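Local atomic coordinates of N-acetylglucosaminidase (Paenibacillus barengoltzii, PDB entry 6INX), a protein that probably hydrolyses beta-glycosidic bonds of N-acetylglucosamine within glycans, as a glycoside hydrolase of family 18. Residues 141-144 and 145-148; 93-96 and 97-101; 82-85 and 86-90; 36-40 and 41-45. All coordinates share one frame; numbering follows the deposited sequence.

Interaction 1 of 4, residues 141-144 and 145-148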
# COMPACT_ATOMS: atom_id res chain seq x y z
N LEU A 141 -30.99 -11.89 15.20
CA LEU A 141 -31.62 -10.58 15.29
C LEU A 141 -32.96 -10.56 14.56
O LEU A 141 -33.91 -9.93 15.03
CB LEU A 141 -30.68 -9.50 14.75
CG LEU A 141 -29.52 -9.18 15.71
CD1 LEU A 141 -28.45 -8.38 14.99
CD2 LEU A 141 -30.04 -8.44 16.93
N ASP A 142 -33.06 -11.26 13.43
CA ASP A 142 -34.33 -11.35 12.72
C ASP A 142 -35.37 -12.11 13.54
O ASP A 142 -36.54 -11.72 13.59
CB ASP A 142 -34.14 -12.00 11.36
CG ASP A 142 -33.60 -11.04 10.32
OD1 ASP A 142 -33.43 -9.83 10.63
OD2 ASP A 142 -33.36 -11.49 9.19
N ARG A 143 -34.96 -13.19 14.21
CA ARG A 143 -35.89 -13.90 15.08
C ARG A 143 -36.39 -13.00 16.20
O ARG A 143 -37.58 -13.04 16.56
CB ARG A 143 -35.23 -15.16 15.63
CG ARG A 143 -35.17 -16.30 14.63
CD ARG A 143 -36.55 -16.92 14.41
NE ARG A 143 -37.07 -17.47 15.66
CZ ARG A 143 -38.15 -17.01 16.29
NH1 ARG A 143 -38.84 -15.97 15.80
NH2 ARG A 143 -38.52 -17.58 17.42
N GLN A 144 -35.51 -12.18 16.78
CA GLN A 144 -35.97 -11.27 17.82
C GLN A 144 -36.87 -10.18 17.24
O GLN A 144 -37.85 -9.78 17.88
CB GLN A 144 -34.78 -10.68 18.57
CG GLN A 144 -35.17 -9.88 19.82
CD GLN A 144 -35.90 -10.72 20.84
OE1 GLN A 144 -35.56 -11.88 21.07
NE2 GLN A 144 -36.92 -10.14 21.46
N GLY A 145 -36.56 -9.71 16.04
CA GLY A 145 -37.45 -8.76 15.39
C GLY A 145 -38.81 -9.35 15.08
O GLY A 145 -39.82 -8.63 15.10
N GLU A 146 -38.87 -10.64 14.78
CA GLU A 146 -40.16 -11.29 14.60
C GLU A 146 -40.96 -11.27 15.89
O GLU A 146 -42.14 -10.91 15.91
CB GLU A 146 -39.97 -12.72 14.08
CG GLU A 146 -39.45 -12.75 12.65
CD GLU A 146 -38.64 -13.99 12.33
OE1 GLU A 146 -38.74 -15.01 13.06
OE2 GLU A 146 -37.88 -13.94 11.34
N ARG A 147 -40.31 -11.61 17.01
CA ARG A 147 -41.00 -11.59 18.30
C ARG A 147 -41.49 -10.20 18.65
O ARG A 147 -42.60 -10.03 19.17
CB ARG A 147 -40.06 -12.08 19.41
CG ARG A 147 -39.57 -13.50 19.29
CD ARG A 147 -38.54 -13.81 20.38
NE ARG A 147 -37.94 -15.12 20.22
CZ ARG A 147 -36.67 -15.35 19.90
NH1 ARG A 147 -35.81 -14.35 19.71
NH2 ARG A 147 -36.24 -16.60 19.78
N ASP A 148 -40.68 -9.18 18.37
CA ASP A 148 -40.95 -7.82 18.79
C ASP A 148 -41.71 -7.01 17.76
O ASP A 148 -41.99 -5.83 18.00
CB ASP A 148 -39.64 -7.09 19.15
CG ASP A 148 -39.00 -7.65 20.41
OD1 ASP A 148 -37.77 -7.45 20.58
OD2 ASP A 148 -39.72 -8.28 21.22

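Interaction 2 of 4, residues 93-96 and 97-101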
# COMPACT_ATOMS: atom_id res chain seq x y z
N SER A 93 -25.76 -12.79 22.22
CA SER A 93 -25.42 -11.58 22.97
C SER A 93 -25.86 -10.32 22.24
O SER A 93 -26.12 -9.29 22.88
CB SER A 93 -23.92 -11.57 23.28
OG SER A 93 -23.15 -11.41 22.10
N ALA A 94 -25.97 -10.38 20.91
CA ALA A 94 -26.54 -9.26 20.17
C ALA A 94 -28.02 -9.12 20.50
O ALA A 94 -28.52 -8.00 20.70
CB ALA A 94 -26.35 -9.47 18.67
N VAL A 95 -28.72 -10.26 20.58
CA VAL A 95 -30.12 -10.24 20.96
C VAL A 95 -30.28 -9.72 22.38
O VAL A 95 -31.21 -8.96 22.68
CB VAL A 95 -30.74 -11.64 20.79
CG1 VAL A 95 -32.10 -11.72 21.49
CG2 VAL A 95 -30.89 -11.97 19.30
N ARG A 96 -29.37 -10.12 23.28
CA ARG A 96 -29.39 -9.60 24.65
C ARG A 96 -29.27 -8.08 24.66
O ARG A 96 -30.02 -7.39 25.36
CB ARG A 96 -28.28 -10.24 25.47
CG ARG A 96 -28.29 -9.80 26.92
CD ARG A 96 -27.19 -10.45 27.73
NE ARG A 96 -27.38 -10.21 29.16
CZ ARG A 96 -26.65 -10.77 30.12
NH1 ARG A 96 -25.68 -11.62 29.81
NH2 ARG A 96 -26.90 -10.49 31.39
N ALA A 97 -28.36 -7.53 23.84
CA ALA A 97 -28.17 -6.09 23.82
C ALA A 97 -29.44 -5.36 23.41
O ALA A 97 -29.84 -4.38 24.05
CB ALA A 97 -27.01 -5.75 22.88
N VAL A 98 -30.11 -5.84 22.36
CA VAL A 98 -31.29 -5.13 21.86
C VAL A 98 -32.54 -5.36 22.69
O VAL A 98 -33.55 -4.65 22.49
CB VAL A 98 -31.58 -5.38 20.36
CG1 VAL A 98 -30.35 -5.13 19.53
CG2 VAL A 98 -32.13 -6.80 20.13
N THR A 99 -32.53 -6.32 23.61
CA THR A 99 -33.66 -6.50 24.51
C THR A 99 -33.44 -5.88 25.88
O THR A 99 -34.42 -5.52 26.55
CB THR A 99 -34.03 -7.99 24.66
OG1 THR A 99 -32.89 -8.73 25.11
CG2 THR A 99 -34.53 -8.55 23.34
N GLU A 100 -32.18 -5.74 26.30
CA GLU A 100 -31.85 -5.10 27.57
C GLU A 100 -31.88 -3.58 27.48
O GLU A 100 -32.13 -2.91 28.49
CB GLU A 100 -30.46 -5.54 28.03
CG GLU A 100 -30.39 -6.94 28.58
CD GLU A 100 -29.03 -7.27 29.20
OE1 GLU A 100 -28.02 -6.65 28.80
OE2 GLU A 100 -28.97 -8.15 30.09
N TYR A 101 -31.62 -3.03 26.29
CA TYR A 101 -31.52 -1.59 26.11
C TYR A 101 -32.28 -1.17 24.86
O TYR A 101 -32.64 -2.01 24.03
CB TYR A 101 -30.05 -1.15 26.00
CG TYR A 101 -29.25 -1.46 27.23
CD1 TYR A 101 -29.46 -0.76 28.41
CD2 TYR A 101 -28.29 -2.47 27.22
CE1 TYR A 101 -28.74 -1.04 29.54
CE2 TYR A 101 -27.56 -2.76 28.36
CZ TYR A 101 -27.79 -2.04 29.52
OH TYR A 101 -27.07 -2.30 30.66

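Interaction 3 of 4, residues 82-85 and 86-90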
# COMPACT_ATOMS: atom_id res chain seq x y z
N SER A 82 -14.56 -18.63 15.16
CA SER A 82 -13.89 -19.87 14.78
C SER A 82 -14.70 -21.12 15.08
O SER A 82 -14.34 -22.19 14.58
CB SER A 82 -12.52 -19.97 15.46
OG SER A 82 -12.65 -20.24 16.84
N THR A 83 -15.76 -21.03 15.88
CA THR A 83 -16.58 -22.20 16.21
C THR A 83 -18.05 -21.85 16.05
O THR A 83 -18.45 -20.69 16.17
CB THR A 83 -16.35 -22.72 17.64
OG1 THR A 83 -16.85 -21.77 18.59
CG2 THR A 83 -14.87 -23.00 17.91
N GLU A 84 -18.85 -22.88 15.77
CA GLU A 84 -20.29 -22.68 15.75
C GLU A 84 -20.79 -22.17 17.09
O GLU A 84 -21.67 -21.30 17.14
CB GLU A 84 -20.99 -23.99 15.36
CG GLU A 84 -22.50 -23.87 15.30
CD GLU A 84 -22.98 -23.05 14.12
OE1 GLU A 84 -22.30 -23.05 13.07
OE2 GLU A 84 -24.05 -22.42 14.23
N ALA A 85 -20.23 -22.68 18.19
CA ALA A 85 -20.65 -22.23 19.51
C ALA A 85 -20.39 -20.74 19.70
O ALA A 85 -21.23 -20.02 20.23
CB ALA A 85 -19.92 -23.03 20.59
N GLY A 86 -19.21 -20.28 19.28
CA GLY A 86 -18.88 -18.87 19.43
C GLY A 86 -19.72 -17.97 18.55
O GLY A 86 -20.07 -16.85 18.96
N ARG A 87 -20.05 -18.42 17.34
CA ARG A 87 -20.93 -17.64 16.47
C ARG A 87 -22.33 -17.55 17.06
O ARG A 87 -22.95 -16.48 17.04
CB ARG A 87 -20.95 -18.22 15.06
CG ARG A 87 -19.60 -18.13 14.36
CD ARG A 87 -19.65 -18.63 12.93
NE ARG A 87 -19.96 -20.05 12.79
CZ ARG A 87 -19.07 -21.03 12.65
NH1 ARG A 87 -17.77 -20.77 12.65
NH2 ARG A 87 -19.49 -22.28 12.49
N GLN A 88 -22.83 -18.66 17.61
CA GLN A 88 -24.12 -18.61 18.30
C GLN A 88 -24.07 -17.71 19.53
O GLN A 88 -25.04 -17.01 19.84
CB GLN A 88 -24.57 -20.02 18.69
CG GLN A 88 -24.87 -20.96 17.54
CD GLN A 88 -26.09 -20.55 16.74
OE1 GLN A 88 -26.97 -19.85 17.25
NE2 GLN A 88 -26.16 -20.99 15.48
N ALA A 89 -22.96 -17.75 20.28
CA ALA A 89 -22.85 -16.90 21.46
C ALA A 89 -22.87 -15.42 21.09
O ALA A 89 -23.52 -14.62 21.77
CB ALA A 89 -21.57 -17.24 22.24
N MET A 90 -22.17 -15.05 20.02
CA MET A 90 -22.20 -13.67 19.56
C MET A 90 -23.62 -13.27 19.17
O MET A 90 -24.07 -12.16 19.49
CB MET A 90 -21.28 -13.48 18.36
CG MET A 90 -19.80 -13.49 18.72
SD MET A 90 -19.28 -12.06 19.67
CE MET A 90 -19.24 -10.79 18.40
O HOH W 1 -22.79 -20.32 12.54

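Interaction 4 of 4, residues 36-40 and 41-45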
# COMPACT_ATOMS: atom_id res chain seq x y z
N HIS A 36 -17.53 -4.61 23.73
CA HIS A 36 -16.36 -5.47 23.59
C HIS A 36 -16.79 -6.93 23.55
O HIS A 36 -17.93 -7.26 23.85
CB HIS A 36 -15.36 -5.23 24.73
CG HIS A 36 -14.91 -3.81 24.85
ND1 HIS A 36 -14.58 -3.24 26.06
CD2 HIS A 36 -14.75 -2.85 23.91
CE1 HIS A 36 -14.23 -1.98 25.86
NE2 HIS A 36 -14.32 -1.72 24.57
N VAL A 37 -15.85 -7.80 23.17
CA VAL A 37 -16.09 -9.24 23.09
C VAL A 37 -15.28 -9.93 24.18
O VAL A 37 -14.05 -9.76 24.25
CB VAL A 37 -15.74 -9.81 21.71
CG1 VAL A 37 -15.85 -11.35 21.72
CG2 VAL A 37 -16.64 -9.22 20.63
N ARG A 38 -15.96 -10.68 25.04
CA ARG A 38 -15.31 -11.53 26.03
C ARG A 38 -16.10 -12.82 26.11
O ARG A 38 -17.33 -12.79 26.11
CB ARG A 38 -15.29 -10.87 27.42
CG ARG A 38 -14.48 -9.59 27.50
CD ARG A 38 -14.24 -9.19 28.96
NE ARG A 38 -15.42 -8.58 29.58
CZ ARG A 38 -15.84 -7.35 29.34
NH1 ARG A 38 -15.20 -6.56 28.49
NH2 ARG A 38 -16.92 -6.89 29.97
N GLU A 39 -15.38 -13.95 26.18
CA GLU A 39 -16.03 -15.26 26.26
C GLU A 39 -17.01 -15.47 25.11
O GLU A 39 -18.10 -16.02 25.28
CB GLU A 39 -16.68 -15.49 27.62
CG GLU A 39 -15.74 -15.33 28.80
CD GLU A 39 -16.44 -15.49 30.14
OE1 GLU A 39 -16.82 -16.63 30.48
OE2 GLU A 39 -16.62 -14.47 30.84
N ASP A 40 -16.63 -14.98 23.93
CA ASP A 40 -17.40 -15.13 22.70
C ASP A 40 -18.70 -14.35 22.72
O ASP A 40 -19.57 -14.60 21.88
CB ASP A 40 -17.67 -16.60 22.32
CG ASP A 40 -16.40 -17.39 21.98
OD1 ASP A 40 -15.31 -16.80 21.85
OD2 ASP A 40 -16.50 -18.63 21.82
N ARG A 41 -18.88 -13.40 23.62
CA ARG A 41 -20.12 -12.65 23.75
C ARG A 41 -19.88 -11.15 23.79
O ARG A 41 -18.90 -10.67 24.37
CB ARG A 41 -20.93 -13.10 24.98
CG ARG A 41 -21.44 -14.53 24.86
CD ARG A 41 -22.25 -15.00 26.07
NE ARG A 41 -22.54 -16.43 25.94
CZ ARG A 41 -23.66 -16.93 25.42
NH1 ARG A 41 -24.64 -16.12 25.02
NH2 ARG A 41 -23.80 -18.25 25.30
N ILE A 42 -20.80 -10.41 23.18
CA ILE A 42 -20.80 -8.95 23.27
C ILE A 42 -21.04 -8.52 24.71
O ILE A 42 -22.00 -8.96 25.35
CB ILE A 42 -21.88 -8.37 22.34
CG1 ILE A 42 -21.51 -8.65 20.88
CG2 ILE A 42 -22.01 -6.87 22.55
CD1 ILE A 42 -22.67 -8.41 19.90
N GLN A 43 -20.17 -7.65 25.21
CA GLN A 43 -20.22 -7.16 26.58
C GLN A 43 -20.59 -5.69 26.58
O GLN A 43 -20.00 -4.90 25.84
CB GLN A 43 -18.86 -7.34 27.26
CG GLN A 43 -18.34 -8.76 27.28
CD GLN A 43 -19.22 -9.71 28.07
OE1 GLN A 43 -19.91 -9.30 29.02
NE2 GLN A 43 -19.23 -10.98 27.67
N THR A 44 -21.57 -5.32 27.42
CA THR A 44 -21.99 -3.93 27.57
C THR A 44 -21.82 -3.38 28.98
O THR A 44 -22.14 -2.21 29.20
CB THR A 44 -23.47 -3.76 27.15
OG1 THR A 44 -24.30 -4.58 27.97
CG2 THR A 44 -23.65 -4.13 25.68
N GLY A 45 -21.31 -4.18 29.92
CA GLY A 45 -21.29 -3.77 31.32
C GLY A 45 -20.39 -2.59 31.63
O GLY A 45 -20.59 -1.93 32.66
O HOH W 2 -19.96 -17.31 26.82

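Interaction 1 of 4, residues 141-144 and 145-148
Arg143 and Glu146 form a salt bridge three residues apart on one helix: NH1 of Arg143 donates to OE1 of Glu146 at 2.9 Å. The oxygen lies close to the guanidinium plane and is met on its anti side, and the two planes are only 20° apart. Bends at chi2 and chi3 curl Arg143 round to this partner. One residue on, Gln144 uses both ends of its amide. Its OE1 takes a hydrogen bond from Arg147 NH1 at 2.8 Å, with the donor well above the carbonyl plane. Its NE2 gives a nearly straight bond, in the amide plane, to Asp148 OD1 at 3.0 Å; that oxygen also pairs with Tyr152 OH. The amide is turned forward along the helix to meet both by a chain that leaves with CG opposite the backbone N (chi1 -171°) and bends at chi2. Replaced by an alanine, Gln144 would probably leave Arg147 NH1 without this acceptor and Asp148 OD1 with one donor fewer. Arg147 lies partly over one face of the Arg143 guanidinium, the two NH2 atoms 3.4 Å apart, a like-charge approach that the nearby Glu146 may soften. Beneath the side chains run regular helical bonds, such as Gly145 N to Leu141 O. This is the C-terminal part of helix 126-148, and the Gln144 side chain packs against Val95 and Thr99 of helix 84-100.

Interaction 2 of 4, residues 93-96 and 97-101
Ala97 N and Val98 N bond back to Ser93 O and Ala94 O, four residues earlier, as in a regular alpha-helix. At the next residue the pattern tightens: Thr99 N has a weak bond to Val95 O and a second one, at 3.2 Å, to Arg96 O. That second donor stands above the carbonyl plane, while Glu100 N reaches the same oxygen at 2.9 Å nearly along the C=O axis, giving Arg96 O two backbone donors. Tyr101 N still bonds to Ala97 O, but Tyr101 is the first residue to leave helical torsions, and the helix ends here. In the TIM barrel of family 18 this is the C-terminal half of helix 84-100, which belongs to the right-handed crossover from strand 64-70 to the parallel strand 105-109. Its side chains divide between solvent and the fold. On the exposed face a salt bridge spans one turn, Arg96 NE to Glu100 OE2 at 2.8 Å. A weaker bond runs from Arg96 NH2 to the same oxygen. OE2 lies at the guanidinium edge but is approached from above the carboxylate plane, the two planes standing 66° apart. Arg96 is extended from CG to NE, with CG opposite the backbone N (chi1 -177°), and its CG packs 3.5 Å from Glu100 CD. Thr99 folds back over its own helix, OG1 lying 3.0 Å from Val95 O. Ala94 and Val95 face helix 126-148, touching Met137 and Ala140, and Ala97 packs on Leu103.

Interaction 3 of 4, residues 82-85 and 86-90
Thr83 caps the N-terminus of helix 84-100, and the first turn is tied further by side chains three and four residues apart. As N-cap residue of this TIM-barrel helix, Thr83 accepts from Gly86 N through OG1 at 2.9 Å, covering a backbone N-H that has no helical carbonyl before it. Its chi1 of 68° sets OG1 between the backbone N and the carbonyl carbon, from where it reaches forward over the turn. Glu84 divides its carboxylate: OE1 forms a salt bridge with Arg87 NH2 at 3.0 Å, while OE2 takes a nearly straight bond from Gln88 NE2 at 2.8 Å. The positive guanidinium of Arg87 probably offsets the Glu84 charge. That guanidinium lies with one face over the Thr83-Glu84 peptide, while its NH1 bonds to Ala81 O; the Arg87 side chain also touches Asn129 and Leu132 of helix 126-148. A methionine in place of Arg87 would probably leave Glu84 OE1 without its charged mate and Ala81 O without this donor. Water 1 completes the link: it accepts from Arg87 NE at 2.9 Å and gives a weak bond to Glu84 OE1.

Interaction 4 of 4, residues 36-40 and 41-45
Backbone bonds pair Arg38 with Arg41 and His36 with Gln43 across a tight antiparallel hairpin. Arg38 N to Arg41 O and Arg41 N to Arg38 O are both 3.0 Å, closing a type I' turn in which Glu39 and Asp40 take positive phi (55° and 68°). Further along, Gln43 N to His36 O is a short 2.6 Å, whereas the return bond from His36 N to Gln43 O is 3.3 Å. Between these rungs sits the non-hydrogen-bonded pair Val37-Ile42, where Val37 CA lies 3.4 Å from Arg41 O in a CA-H...O contact. Among side-chain bonds, Gln43 NE2 folds back, bent at chi2, to donate to Arg38 O at 3.1 Å; it and Arg41 N reach that oxygen from opposite faces of its plane. Water 2 joins the turn to Arg41, donating to Glu39 O and accepting from Arg41 NE. The main packing contact is Arg38 on Gln43: the chains cross at about a right angle, and Gln43 CG lies 3.5 Å above the centre of the guanidinium. Val37 and Ile42 share the other face of the ribbon, on Val69 of strand 64-70, with Val37 also touching Phe77 and Met90. Strand 41-43 runs back beside barrel strand 29-38 and lies against helix 84-100, where Arg41 NH1 forms a salt bridge with Glu92.

Overall arrangement
Helix 84-100 ties the four together. Interactions 3 and 2 lie at its N- and C-terminal ends, their centres about 16 Å apart. The hairpin of interaction 4 lies against it, with its centre about 12 Å from each: Ser93 OG probably bonds to Ile42 N at 2.8 Å, and Ala89 CB rests 3.3 Å from Asp40 O. Interaction 1 meets the far end of the helix, its centre about 11 Å from that of interaction 2, where Gln144 OE1 lies 3.5 Å from Val95 CG1. Beyond interaction 2 the chain enters strand 105-109, which with the residues flanking it carries the DGVDLDWE signature, the catalytic motif in family 18 relatives; none of the four contacts includes it.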